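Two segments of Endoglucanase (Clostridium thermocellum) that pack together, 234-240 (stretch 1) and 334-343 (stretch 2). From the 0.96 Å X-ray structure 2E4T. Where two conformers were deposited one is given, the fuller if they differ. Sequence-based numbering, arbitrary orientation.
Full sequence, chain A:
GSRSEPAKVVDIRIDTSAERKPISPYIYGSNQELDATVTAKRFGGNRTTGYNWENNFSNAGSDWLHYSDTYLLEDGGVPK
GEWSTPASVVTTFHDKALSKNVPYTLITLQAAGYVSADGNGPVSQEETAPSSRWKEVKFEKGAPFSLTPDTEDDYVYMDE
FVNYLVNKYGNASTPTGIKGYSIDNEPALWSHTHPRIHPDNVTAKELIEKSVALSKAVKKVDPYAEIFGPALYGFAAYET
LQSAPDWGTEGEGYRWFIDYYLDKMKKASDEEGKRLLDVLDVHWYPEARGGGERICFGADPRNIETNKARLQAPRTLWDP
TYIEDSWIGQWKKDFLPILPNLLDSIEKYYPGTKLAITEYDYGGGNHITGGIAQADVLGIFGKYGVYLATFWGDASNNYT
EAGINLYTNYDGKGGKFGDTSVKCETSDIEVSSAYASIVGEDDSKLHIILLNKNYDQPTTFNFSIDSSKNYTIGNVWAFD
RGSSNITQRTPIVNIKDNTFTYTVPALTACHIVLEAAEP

Stretch 1, residues 234-240: GFAAYET
Stretch 2 (334-343) DFLPILPNLL

A helix beginning at Phe 235 meets a 3-10 segment and the start of a second helix through side chains alone: no hydrogen bond crosses, and 243 Å² is buried, both sides summed. The helix that begins at Phe 235 follows Gly 234 at its N-cap, and the helix that begins at Ile 338 follows Pro 337 at its own, with a cis peptide bond before that proline. The axes run nearly the same way, 28° apart in N-to-C direction, but approach no closer than 13.5 Å, a gap that long side chains must bridge. Register is set by three pairs: Phe 235 CA to Ile 338 CA is 9.5 Å, Tyr 238 CA to Leu 342 CA is 9.5 Å, and Glu 239 CA to Phe 335 CA is 9.2 Å.

Backbone bonds fix the spacing of the side chains. Tyr 238 N to Gly 234 O is 3.1 Å and Glu 239 N to Phe 235 O is 2.8 Å; in the partner helix, Leu 342 N to Ile 338 O is 2.9 Å. Thus Phe 235 and Tyr 238, three residues apart, both point CA-to-CB toward stretch 2, while Ile 338 and Leu 342, one i to i+4 step apart, point toward stretch 1.

Phe 235 is t (chi1 -170°, chi2 89°), which carries its ring out to the residues before and at the start of the other helix. Phe 235 CZ lies 3.6 Å from Phe 335 CB, and Phe 235 CE1 lies 4.1 Å from Ile 338 CD1; both partners sit at the ring edge. Phe 335, in a 3-10 segment at phi/psi -112/7, is m (chi1 -63°, chi2 -85°). Its face receives the edge of Phe 235 in an offset edge-to-face pair, centroids 5.6 Å apart and planes at 68°.

Ile 338, t then p (chi1 -168°, chi2 65°), brings its CD1 to the edges of two rings: besides Phe 235, Ile 338 CD1 meets Tyr 238 CE2 at 4.1 Å. An apolar methyl suits a spot bordered by two aromatic edges. Tyr 238 is m (chi1 -59°, chi2 13°); Tyr 238 CD2 lies 4.4 Å from Leu 342 CD2, the leucine itself m,t (-68°, 167°). The tyrosine combines an apolar ring flank with a hydroxyl satisfied elsewhere in the structure, so its burial strands no polar group.

The CA-to-CB bond of Glu 239 points sideways to stretch 2, yet an extended t,t chain (-164°, -176°, chi3 -8°) brings Glu 239 OE2 to 4.2 Å from Phe 335 CE2, a contact between a partly exposed glutamate and a buried phenylalanine. Asn 341 instead serves its own helix: Asn 341 ND2 donates to Pro 337 O at 2.9 Å, nearly straight at 171°, bracing the helix start.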

# COMPACT_ATOMS: atom_id res chain seq x y z
N GLY A 234 -12.23 -1.63 1.46
CA GLY A 234 -12.59 -0.37 2.10
C GLY A 234 -13.37 -0.66 3.37
O GLY A 234 -13.58 -1.82 3.75
N PHE A 235 -13.79 0.43 4.02
CA PHE A 235 -14.24 0.35 5.40
C PHE A 235 -15.38 -0.65 5.60
O PHE A 235 -15.38 -1.36 6.63
CB PHE A 235 -14.65 1.75 5.90
CG PHE A 235 -14.89 1.74 7.36
CD1 PHE A 235 -13.84 1.99 8.25
CD2 PHE A 235 -16.15 1.38 7.89
CE1 PHE A 235 -14.03 1.90 9.62
CE2 PHE A 235 -16.31 1.24 9.27
CZ PHE A 235 -15.24 1.51 10.10
N ALA A 236 -16.39 -0.70 4.73
CA ALA A 236 -17.48 -1.64 4.99
C ALA A 236 -17.01 -3.10 5.02
O ALA A 236 -17.60 -3.93 5.72
CB ALA A 236 -18.62 -1.46 3.99
N ALA A 237 -15.96 -3.42 4.26
CA ALA A 237 -15.36 -4.74 4.37
C ALA A 237 -14.59 -4.92 5.69
O ALA A 237 -14.62 -5.99 6.29
CB ALA A 237 -14.48 -5.05 3.17
N TYR A 238 -13.88 -3.85 6.12
CA TYR A 238 -13.22 -3.91 7.44
C TYR A 238 -14.25 -4.22 8.52
O TYR A 238 -13.97 -4.93 9.49
CB TYR A 238 -12.58 -2.57 7.85
CG TYR A 238 -11.52 -1.94 6.97
CD1 TYR A 238 -11.21 -2.32 5.67
CD2 TYR A 238 -10.87 -0.80 7.49
CE1 TYR A 238 -10.35 -1.58 4.89
CE2 TYR A 238 -9.98 -0.07 6.73
CZ TYR A 238 -9.71 -0.43 5.42
OH TYR A 238 -8.87 0.36 4.69
N GLU A 239 -15.44 -3.60 8.39
CA GLU A 239 -16.39 -3.69 9.50
C GLU A 239 -17.15 -5.02 9.51
O GLU A 239 -17.26 -5.66 10.56
CB GLU A 239 -17.37 -2.50 9.49
CG GLU A 239 -18.08 -2.41 10.83
CD GLU A 239 -19.13 -1.36 10.94
OE1 GLU A 239 -19.32 -0.53 10.05
OE2 GLU A 239 -19.82 -1.35 12.01
N THR A 240 -17.69 -5.43 8.37
CA THR A 240 -18.63 -6.55 8.31
C THR A 240 -18.36 -7.48 7.11
O THR A 240 -19.23 -8.33 6.79
CB THR A 240 -20.09 -6.04 8.17
OG1 THR A 240 -20.21 -5.41 6.90
CG2 THR A 240 -20.48 -5.11 9.31
N ASP A 334 -16.18 5.61 16.12
CA ASP A 334 -15.59 4.64 17.01
C ASP A 334 -14.40 3.91 16.41
O ASP A 334 -13.64 3.27 17.14
CB ASP A 334 -16.63 3.62 17.44
CG ASP A 334 -16.14 2.67 18.52
OD1 ASP A 334 -15.68 3.17 19.57
OD2 ASP A 334 -16.29 1.43 18.37
N PHE A 335 -14.21 4.02 15.08
CA PHE A 335 -13.12 3.33 14.38
C PHE A 335 -12.06 4.30 13.85
O PHE A 335 -11.17 3.87 13.11
CB PHE A 335 -13.69 2.48 13.24
CG PHE A 335 -14.61 1.40 13.73
CD1 PHE A 335 -14.08 0.17 14.16
CD2 PHE A 335 -15.99 1.58 13.75
CE1 PHE A 335 -14.92 -0.80 14.61
CE2 PHE A 335 -16.84 0.56 14.19
CZ PHE A 335 -16.30 -0.62 14.61
N LEU A 336 -12.18 5.59 14.21
CA LEU A 336 -11.23 6.62 13.75
C LEU A 336 -10.45 7.11 14.97
O LEU A 336 -10.98 7.18 16.09
CB LEU A 336 -11.96 7.78 13.11
CG LEU A 336 -12.76 7.41 11.88
CD1 LEU A 336 -13.45 8.67 11.31
CD2 LEU A 336 -11.86 6.72 10.81
N PRO A 337 -9.17 7.50 14.78
CA PRO A 337 -8.44 7.51 13.51
C PRO A 337 -8.11 6.09 13.08
O PRO A 337 -7.96 5.16 13.91
CB PRO A 337 -7.18 8.30 13.83
CG PRO A 337 -6.97 8.10 15.35
CD PRO A 337 -8.37 8.03 15.91
N ILE A 338 -8.01 5.84 11.76
CA ILE A 338 -8.04 4.46 11.29
C ILE A 338 -6.76 3.70 11.58
O ILE A 338 -6.85 2.52 11.95
CB ILE A 338 -8.47 4.39 9.79
CG1 ILE A 338 -8.79 2.95 9.38
CG2 ILE A 338 -7.49 5.03 8.85
CD1 ILE A 338 -9.99 2.33 10.08
N LEU A 339 -5.56 4.29 11.42
CA LEU A 339 -4.37 3.48 11.65
C LEU A 339 -4.27 3.05 13.13
O LEU A 339 -4.00 1.86 13.37
CB LEU A 339 -3.08 4.14 11.17
CG LEU A 339 -3.04 4.47 9.67
CD1 LEU A 339 -1.71 5.16 9.35
CD2 LEU A 339 -3.24 3.23 8.79
N PRO A 340 -4.47 3.93 14.10
CA PRO A 340 -4.41 3.44 15.50
C PRO A 340 -5.47 2.39 15.79
O PRO A 340 -5.22 1.48 16.59
CB PRO A 340 -4.60 4.77 16.33
CG PRO A 340 -4.00 5.82 15.42
CD PRO A 340 -4.52 5.42 14.04
N ASN A 341 -6.66 2.50 15.17
CA ASN A 341 -7.67 1.45 15.38
C ASN A 341 -7.19 0.09 14.82
O ASN A 341 -7.37 -0.95 15.47
CB ASN A 341 -9.04 1.86 14.85
CG ASN A 341 -9.78 2.66 15.90
OD1 ASN A 341 -10.54 2.07 16.68
ND2 ASN A 341 -9.57 3.95 15.98
N LEU A 342 -6.62 0.10 13.60
CA LEU A 342 -6.11 -1.15 13.04
C LEU A 342 -4.97 -1.70 13.91
O LEU A 342 -4.89 -2.91 14.18
CB LEU A 342 -5.65 -0.93 11.60
CG LEU A 342 -6.77 -0.62 10.61
CD1 LEU A 342 -6.20 -0.09 9.29
CD2 LEU A 342 -7.64 -1.89 10.35
N LEU A 343 -4.05 -0.81 14.31
CA LEU A 343 -2.90 -1.26 15.10
C LEU A 343 -3.34 -1.77 16.51
O LEU A 343 -2.75 -2.73 17.02
CB LEU A 343 -1.88 -0.14 15.23
CG LEU A 343 -1.19 0.21 13.90
CD1 LEU A 343 -0.49 1.55 14.02
CD2 LEU A 343 -0.21 -0.87 13.47